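Putative secreted cellulose binding protein (Streptomyces coelicolor, PDB 4OY7) cleaves glycosidic bonds in cellulose oxidatively by a copper-dependent mechanism, this chain being its AA10 lytic polysaccharide monooxygenase domain. Local coordinates at residues A[29-43]-A[77-90]. Sequence-based numbering, arbitrary orientation. Where two conformers were deposited one is given.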
ATOM      1  N   ASN A  29      -4.617  17.130   0.833  1.00 14.19           N
ATOM      2  CA  ASN A  29      -3.529  16.743  -0.039  1.00 12.93           C
ATOM      3  C   ASN A  29      -4.036  16.704  -1.485  1.00 12.71           C
ATOM      4  O   ASN A  29      -5.090  16.145  -1.772  1.00 12.58           O
ATOM      5  CB  ASN A  29      -2.924  15.396   0.368  1.00 11.90           C
ATOM      6  CG  ASN A  29      -1.913  14.890  -0.652  1.00 11.12           C
ATOM      7  OD1 ASN A  29      -2.284  14.336  -1.673  1.00 10.69           O
ATOM      8  ND2 ASN A  29      -0.634  15.059  -0.363  1.00 11.00           N
ATOM      9  N   PRO A  30      -3.299  17.319  -2.410  1.00 12.51           N
ATOM     10  CA  PRO A  30      -3.877  17.459  -3.757  1.00 12.43           C
ATOM     11  C   PRO A  30      -4.009  16.165  -4.546  1.00 11.63           C
ATOM     12  O   PRO A  30      -4.926  16.031  -5.345  1.00 11.58           O
ATOM     13  CB  PRO A  30      -2.916  18.440  -4.461  1.00 13.00           C
ATOM     14  CG  PRO A  30      -1.700  18.481  -3.601  1.00 12.88           C
ATOM     15  CD  PRO A  30      -2.153  18.217  -2.200  1.00 12.76           C
ATOM     16  N   ALA A  31      -3.086  15.227  -4.362  1.00 10.73           N
ATOM     17  CA  ALA A  31      -3.204  13.931  -5.000  1.00 10.23           C
ATOM     18  C   ALA A  31      -4.424  13.166  -4.421  1.00 10.31           C
ATOM     19  O   ALA A  31      -5.138  12.497  -5.138  1.00 10.36           O
ATOM     20  CB  ALA A  31      -1.927  13.125  -4.853  1.00  9.74           C
ATOM     21  N   CYS A  32      -4.652  13.290  -3.118  1.00 10.55           N
ATOM     22  CA  CYS A  32      -5.821  12.711  -2.481  1.00 10.74           C
ATOM     23  C   CYS A  32      -7.115  13.341  -2.979  1.00 10.95           C
ATOM     24  O   CYS A  32      -8.075  12.644  -3.260  1.00 10.49           O
ATOM     25  CB  CYS A  32      -5.723  12.818  -0.960  1.00 11.46           C
ATOM     26  SG  CYS A  32      -4.360  11.912  -0.191  1.00 12.08           S
ATOM     27  N   GLN A  33      -7.138  14.663  -3.099  0.50 11.37           N
ATOM     28  CA  GLN A  33      -8.307  15.335  -3.674  0.50 12.00           C
ATOM     29  C   GLN A  33      -8.578  14.850  -5.095  0.50 11.92           C
ATOM     30  O   GLN A  33      -9.730  14.588  -5.455  0.50 12.12           O
ATOM     31  CB  GLN A  33      -8.145  16.854  -3.665  0.50 12.68           C
ATOM     32  CG  GLN A  33      -9.384  17.569  -4.190  0.50 13.52           C
ATOM     33  CD  GLN A  33     -10.616  17.298  -3.342  0.50 13.87           C
ATOM     34  OE1 GLN A  33     -11.597  16.704  -3.809  0.50 14.06           O
ATOM     35  NE2 GLN A  33     -10.567  17.720  -2.085  0.50 14.10           N
ATOM     36  N   ALA A  34      -7.525  14.711  -5.898  1.00 11.64           N
ATOM     37  CA  ALA A  34      -7.684  14.270  -7.279  1.00 11.78           C
ATOM     38  C   ALA A  34      -8.235  12.857  -7.341  1.00 11.37           C
ATOM     39  O   ALA A  34      -9.113  12.583  -8.154  1.00 11.76           O
ATOM     40  CB  ALA A  34      -6.364  14.350  -8.030  1.00 11.69           C
ATOM     41  N   ALA A  35      -7.732  11.979  -6.474  1.00 10.70           N
ATOM     42  CA  ALA A  35      -8.189  10.590  -6.439  1.00 10.46           C
ATOM     43  C   ALA A  35      -9.616  10.495  -5.944  1.00 11.13           C
ATOM     44  O   ALA A  35     -10.387   9.652  -6.410  1.00 11.13           O
ATOM     45  CB  ALA A  35      -7.281   9.737  -5.566  1.00  9.80           C
ATOM     46  N   LEU A  36      -9.990  11.349  -5.001  1.00 11.80           N
ATOM     47  CA  LEU A  36     -11.380  11.378  -4.540  1.00 12.83           C
ATOM     48  C   LEU A  36     -12.305  11.810  -5.680  1.00 14.08           C
ATOM     49  O   LEU A  36     -13.367  11.218  -5.907  1.00 14.07           O
ATOM     50  CB  LEU A  36     -11.539  12.321  -3.342  1.00 13.23           C
ATOM     51  CG  LEU A  36     -12.945  12.519  -2.777  1.00 14.12           C
ATOM     52  CD1 LEU A  36     -13.484  11.216  -2.217  1.00 13.88           C
ATOM     53  CD2 LEU A  36     -12.957  13.568  -1.692  1.00 14.60           C
ATOM     54  N   ASP A  37     -11.895  12.846  -6.401  1.00 15.42           N
ATOM     55  CA  ASP A  37     -12.690  13.380  -7.508  1.00 17.53           C
ATOM     56  C   ASP A  37     -12.811  12.359  -8.653  1.00 17.33           C
ATOM     57  O   ASP A  37     -13.876  12.242  -9.284  1.00 18.81           O
ATOM     58  CB  ASP A  37     -12.086  14.693  -8.019  1.00 18.89           C
ATOM     59  CG  ASP A  37     -12.220  15.851  -7.021  1.00 20.60           C
ATOM     60  OD1 ASP A  37     -11.458  16.847  -7.147  1.00 22.16           O
ATOM     61  OD2 ASP A  37     -13.093  15.793  -6.121  1.00 22.79           O
ATOM     62  N   GLN A  38     -11.751  11.609  -8.922  1.00 16.55           N
ATOM     63  CA  GLN A  38     -11.851  10.591  -9.962  1.00 16.24           C
ATOM     64  C   GLN A  38     -12.554   9.300  -9.527  1.00 15.29           C
ATOM     65  O   GLN A  38     -13.556   8.903 -10.115  1.00 15.89           O
ATOM     66  CB  GLN A  38     -10.497  10.243 -10.539  1.00 16.39           C
ATOM     67  CG  GLN A  38     -10.644   9.071 -11.497  1.00 17.13           C
ATOM     68  CD  GLN A  38      -9.375   8.666 -12.193  1.00 17.48           C
ATOM     69  OE1 GLN A  38      -8.536   9.502 -12.509  1.00 18.04           O
ATOM     70  NE2 GLN A  38      -9.246   7.363 -12.465  1.00 17.23           N
ATOM     71  N   SER A  39     -12.045   8.639  -8.498  1.00 13.66           N
ATOM     72  CA  SER A  39     -12.539   7.295  -8.175  1.00 12.70           C
ATOM     73  C   SER A  39     -13.630   7.243  -7.112  1.00 12.53           C
ATOM     74  O   SER A  39     -14.281   6.209  -6.955  1.00 12.36           O
ATOM     75  CB  SER A  39     -11.372   6.384  -7.798  1.00 11.90           C
ATOM     76  OG  SER A  39     -10.594   6.062  -8.933  1.00 11.67           O
ATOM     77  N   GLY A  40     -13.877   8.344  -6.414  1.00 12.15           N
ATOM     78  CA  GLY A  40     -15.000   8.413  -5.479  1.00 12.27           C
ATOM     79  C   GLY A  40     -14.698   8.081  -4.035  1.00 11.61           C
ATOM     80  O   GLY A  40     -13.687   7.441  -3.714  1.00 10.77           O
ATOM     81  N   ALA A  41     -15.613   8.492  -3.167  1.00 12.02           N
ATOM     82  CA  ALA A  41     -15.486   8.362  -1.714  1.00 11.85           C
ATOM     83  C   ALA A  41     -15.476   6.901  -1.259  1.00 11.31           C
ATOM     84  O   ALA A  41     -14.899   6.589  -0.203  1.00 11.12           O
ATOM     85  CB  ALA A  41     -16.621   9.123  -1.030  1.00 12.78           C
ATOM     86  N   THR A  42     -16.137   6.037  -2.025  1.00 11.36           N
ATOM     87  CA  THR A  42     -16.246   4.614  -1.700  1.00 11.09           C
ATOM     88  C   THR A  42     -14.871   3.974  -1.469  1.00 10.31           C
ATOM     89  O   THR A  42     -14.710   3.111  -0.602  1.00 10.16           O
ATOM     90  CB  THR A  42     -17.008   3.869  -2.817  1.00 11.22           C
ATOM     91  OG1 THR A  42     -18.321   4.424  -2.929  1.00 12.10           O
ATOM     92  CG2 THR A  42     -17.096   2.352  -2.549  1.00 11.04           C
ATOM     93  N   ALA A  43     -13.886   4.389  -2.266  1.00 10.02           N
ATOM     94  CA  ALA A  43     -12.500   3.933  -2.099  1.00  9.38           C
ATOM     95  C   ALA A  43     -11.926   4.215  -0.719  1.00  9.39           C
ATOM     96  O   ALA A  43     -11.180   3.409  -0.196  1.00  9.13           O
ATOM     97  CB  ALA A  43     -11.592   4.536  -3.161  1.00  9.09           C
ATOM     98  N   TYR A  77     -14.232  -2.345  -6.198  1.00 10.76           N
ATOM     99  CA  TYR A  77     -14.320  -0.896  -6.126  1.00 10.89           C
ATOM    100  C   TYR A  77     -13.377  -0.235  -7.121  1.00 10.29           C
ATOM    101  O   TYR A  77     -12.426  -0.859  -7.622  1.00  9.97           O
ATOM    102  CB  TYR A  77     -13.975  -0.409  -4.705  1.00 10.98           C
ATOM    103  CG  TYR A  77     -14.796  -1.081  -3.652  1.00 11.83           C
ATOM    104  CD1 TYR A  77     -16.177  -0.858  -3.589  1.00 13.01           C
ATOM    105  CD2 TYR A  77     -14.233  -1.965  -2.753  1.00 12.02           C
ATOM    106  CE1 TYR A  77     -16.956  -1.490  -2.646  1.00 13.88           C
ATOM    107  CE2 TYR A  77     -15.011  -2.641  -1.818  1.00 12.92           C
ATOM    108  CZ  TYR A  77     -16.374  -2.372  -1.770  1.00 13.76           C
ATOM    109  OH  TYR A  77     -17.162  -3.000  -0.846  1.00 15.87           O
ATOM    110  N   ASP A  78     -13.607   1.050  -7.354  1.00 10.31           N
ATOM    111  CA  ASP A  78     -12.768   1.827  -8.251  1.00 10.08           C
ATOM    112  C   ASP A  78     -11.614   2.392  -7.441  1.00  9.31           C
ATOM    113  O   ASP A  78     -11.821   3.279  -6.627  1.00  9.45           O
ATOM    114  CB  ASP A  78     -13.576   2.958  -8.892  1.00 10.98           C
ATOM    115  CG  ASP A  78     -12.755   3.800  -9.855  1.00 11.18           C
ATOM    116  OD1 ASP A  78     -11.498   3.708  -9.877  1.00 10.58           O
ATOM    117  OD2 ASP A  78     -13.363   4.575 -10.604  1.00 12.56           O
ATOM    118  N   PHE A  79     -10.423   1.824  -7.625  1.00  8.50           N
ATOM    119  CA  PHE A  79      -9.191   2.320  -6.990  1.00  7.95           C
ATOM    120  C   PHE A  79      -8.235   2.813  -8.051  1.00  7.90           C
ATOM    121  O   PHE A  79      -7.062   3.062  -7.772  1.00  7.62           O
ATOM    122  CB  PHE A  79      -8.489   1.197  -6.195  1.00  7.33           C
ATOM    123  CG  PHE A  79      -9.193   0.809  -4.928  1.00  7.28           C
ATOM    124  CD1 PHE A  79      -9.289   1.685  -3.846  1.00  7.28           C
ATOM    125  CD2 PHE A  79      -9.755  -0.459  -4.810  1.00  7.21           C
ATOM    126  CE1 PHE A  79      -9.961   1.310  -2.687  1.00  7.52           C
ATOM    127  CE2 PHE A  79     -10.433  -0.833  -3.670  1.00  7.37           C
ATOM    128  CZ  PHE A  79     -10.531   0.042  -2.600  1.00  7.55           C
ATOM    129  N   SER A  80      -8.744   3.021  -9.257  1.00  8.46           N
ATOM    130  CA  SER A  80      -7.901   3.346 -10.410  1.00  8.67           C
ATOM    131  C   SER A  80      -7.056   4.608 -10.202  1.00  8.41           C
ATOM    132  O   SER A  80      -5.897   4.658 -10.635  1.00  7.93           O
ATOM    133  CB  SER A  80      -8.752   3.452 -11.686  1.00  9.71           C
ATOM    134  OG  SER A  80      -7.954   3.676 -12.843  1.00 10.61           O
ATOM    135  N   ALA A  81      -7.623   5.594  -9.522  1.00  8.50           N
ATOM    136  CA  ALA A  81      -6.924   6.869  -9.284  1.00  8.54           C
ATOM    137  C   ALA A  81      -5.667   6.749  -8.438  1.00  7.93           C
ATOM    138  O   ALA A  81      -4.788   7.603  -8.527  1.00  8.00           O
ATOM    139  CB  ALA A  81      -7.862   7.918  -8.672  1.00  9.07           C
ATOM    140  N   TYR A  82      -5.569   5.666  -7.675  1.00  7.37           N
ATOM    141  CA  TYR A  82      -4.469   5.432  -6.747  1.00  6.77           C
ATOM    142  C   TYR A  82      -3.253   4.895  -7.490  1.00  6.57           C
ATOM    143  O   TYR A  82      -2.198   4.769  -6.909  1.00  6.74           O
ATOM    144  CB  TYR A  82      -4.939   4.560  -5.547  1.00  6.54           C
ATOM    145  CG  TYR A  82      -6.031   5.293  -4.803  1.00  6.80           C
ATOM    146  CD1 TYR A  82      -5.726   6.207  -3.808  1.00  6.87           C
ATOM    147  CD2 TYR A  82      -7.367   5.161  -5.169  1.00  7.07           C
ATOM    148  CE1 TYR A  82      -6.708   6.926  -3.165  1.00  7.26           C
ATOM    149  CE2 TYR A  82      -8.356   5.885  -4.540  1.00  7.57           C
ATOM    150  CZ  TYR A  82      -8.025   6.780  -3.532  1.00  7.57           C
ATOM    151  OH  TYR A  82      -8.985   7.557  -2.906  1.00  8.23           O
ATOM    152  N   ASN A  83      -3.386   4.615  -8.788  1.00  6.67           N
ATOM    153  CA  ASN A  83      -2.217   4.430  -9.654  1.00  6.58           C
ATOM    154  C   ASN A  83      -1.581   5.710 -10.231  1.00  6.96           C
ATOM    155  O   ASN A  83      -0.509   5.614 -10.839  1.00  7.23           O
ATOM    156  CB  ASN A  83      -2.551   3.481 -10.842  1.00  6.72           C
ATOM    157  CG  ASN A  83      -2.875   2.093 -10.371  1.00  6.42           C
ATOM    158  OD1 ASN A  83      -2.066   1.452  -9.652  1.00  6.36           O
ATOM    159  ND2 ASN A  83      -4.051   1.614 -10.738  1.00  6.58           N
ATOM    160  N   ALA A  84      -2.203   6.879 -10.059  1.00  7.22           N
ATOM    161  CA  ALA A  84      -1.698   8.119 -10.670  1.00  7.64           C
ATOM    162  C   ALA A  84      -0.223   8.320 -10.371  1.00  7.50           C
ATOM    163  O   ALA A  84       0.209   8.279  -9.222  1.00  7.15           O
ATOM    164  CB  ALA A  84      -2.516   9.314 -10.193  1.00  7.90           C
ATOM    165  N   ALA A  85       0.547   8.510 -11.432  1.00  7.87           N
ATOM    166  CA  ALA A  85       1.991   8.651 -11.331  1.00  7.96           C
ATOM    167  C   ALA A  85       2.325  10.121 -11.028  1.00  8.38           C
ATOM    168  O   ALA A  85       2.661  10.931 -11.936  1.00  9.00           O
ATOM    169  CB  ALA A  85       2.661   8.193 -12.627  1.00  8.30           C
ATOM    170  N   ARG A  86       2.193  10.449  -9.742  1.00  8.22           N
ATOM    171  CA  ARG A  86       2.350  11.805  -9.222  1.00  8.73           C
ATOM    172  C   ARG A  86       3.354  11.790  -8.080  1.00  8.42           C
ATOM    173  O   ARG A  86       3.488  10.784  -7.375  1.00  7.88           O
ATOM    174  CB  ARG A  86       1.019  12.285  -8.637  1.00  8.95           C
ATOM    175  CG  ARG A  86      -0.085  12.492  -9.621  1.00  9.38           C
ATOM    176  CD  ARG A  86      -1.398  12.785  -8.924  1.00  9.39           C
ATOM    177  NE  ARG A  86      -1.345  14.119  -8.346  1.00  9.84           N
ATOM    178  CZ  ARG A  86      -2.222  15.084  -8.584  1.00 10.49           C
ATOM    179  NH1 ARG A  86      -3.255  14.894  -9.403  1.00 10.76           N
ATOM    180  NH2 ARG A  86      -2.064  16.253  -7.986  1.00 10.92           N
ATOM    181  N   SER A  87       4.037  12.910  -7.887  1.00  8.74           N
ATOM    182  CA  SER A  87       5.019  13.018  -6.806  1.00  8.69           C
ATOM    183  C   SER A  87       4.478  13.714  -5.558  1.00  8.67           C
ATOM    184  O   SER A  87       5.226  13.898  -4.585  1.00  9.00           O
ATOM    185  CB  SER A  87       6.232  13.778  -7.317  1.00  9.16           C
ATOM    186  OG  SER A  87       5.914  15.113  -7.631  1.00  9.92           O
ATOM    187  N   ASP A  88       3.205  14.087  -5.572  1.00  8.74           N
ATOM    188  CA  ASP A  88       2.617  14.893  -4.489  1.00  8.98           C
ATOM    189  C   ASP A  88       1.692  14.084  -3.556  1.00  8.52           C
ATOM    190  O   ASP A  88       1.019  14.684  -2.722  1.00  8.78           O
ATOM    191  CB  ASP A  88       1.947  16.186  -5.019  1.00  9.68           C
ATOM    192  CG  ASP A  88       0.817  15.928  -6.023  1.00  9.79           C
ATOM    193  OD1 ASP A  88       0.665  14.776  -6.500  1.00  9.40           O
ATOM    194  OD2 ASP A  88       0.040  16.881  -6.276  1.00 10.44           O
ATOM    195  N   TRP A  89       1.676  12.759  -3.663  1.00  7.88           N
ATOM    196  CA  TRP A  89       0.951  11.924  -2.719  1.00  7.61           C
ATOM    197  C   TRP A  89       1.533  12.121  -1.312  1.00  7.82           C
ATOM    198  O   TRP A  89       2.692  12.547  -1.174  1.00  7.95           O
ATOM    199  CB  TRP A  89       1.091  10.447  -3.073  1.00  7.06           C
ATOM    200  CG  TRP A  89       0.369   9.964  -4.287  1.00  6.95           C
ATOM    201  CD1 TRP A  89       0.897   9.741  -5.538  1.00  6.90           C
ATOM    202  CD2 TRP A  89      -1.008   9.575  -4.371  1.00  6.90           C
ATOM    203  NE1 TRP A  89      -0.063   9.258  -6.378  1.00  6.92           N
ATOM    204  CE2 TRP A  89      -1.251   9.170  -5.704  1.00  6.93           C
ATOM    205  CE3 TRP A  89      -2.070   9.581  -3.467  1.00  7.06           C
ATOM    206  CZ2 TRP A  89      -2.510   8.693  -6.133  1.00  6.95           C
ATOM    207  CZ3 TRP A  89      -3.305   9.128  -3.890  1.00  7.14           C
ATOM    208  CH2 TRP A  89      -3.533   8.723  -5.241  1.00  7.10           C
ATOM    209  N   PRO A  90       0.733  11.861  -0.268  1.00  7.96           N
ATOM    210  CA  PRO A  90       1.310  11.857   1.066  1.00  8.27           C
ATOM    211  C   PRO A  90       2.401  10.820   1.164  1.00  8.02           C
ATOM    212  O   PRO A  90       2.321   9.818   0.503  1.00  7.58           O
ATOM    213  CB  PRO A  90       0.124  11.454   1.960  1.00  8.38           C
ATOM    214  CG  PRO A  90      -1.086  11.734   1.167  1.00  8.47           C
ATOM    215  CD  PRO A  90      -0.690  11.504  -0.257  1.00  8.03           C
TER
HETATM  216  O   HOH W   1      -8.239  10.143  -1.937  1.00 14.50           O
HETATM  217  O   HOH W   2     -11.130   7.694  -4.541  1.00  8.89           O
HETATM  218  O   HOH W   3     -12.227   6.087 -12.496  1.00 22.29           O
HETATM  219  O   HOH W   4     -14.283   4.046  -5.211  1.00 13.86           O
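In the helical region that an AA10 lytic polysaccharide monooxygenase carries beside its beta-sandwich core, one side of helix 30-39 packs through A31 and A35 on W89, Y82 and A81 of the connection running to strand 92-94. The A31 methyl sits over the indole of W89, 3.7 Å from CD2, and A35 CB lies over one face of the Y82 ring; A81 CB presses to 3.5 Å from A35 CA, a tight contact. A bend at chi3 (71°) helps lay the R86 guanidinium face over A31 CA, while NE and NH2 grip D88 side-on, one bond to each carboxylate oxygen. An alanine in place of R86 would probably leave the D88 carboxylate without its charge partner and open a gap beside A31 and A34. N29 is the N-cap of this helix, its OD1 accepting from C32 N at 3.0 Å, and its ND2 donates to D88 O at 2.9 Å. C32, in disulfide with C14 of helix 10-18, sets SG against P90 CG. A water accepts from Y82 OH and donates to A35 O and G40 O. Near the helix end, S39 OG receives A81 N at 3.1 Å. It donates in turn, from above the carboxylate plane, to D78 OD1 at 2.7 Å, and that oxygen also accepts S80 N in an Asx turn.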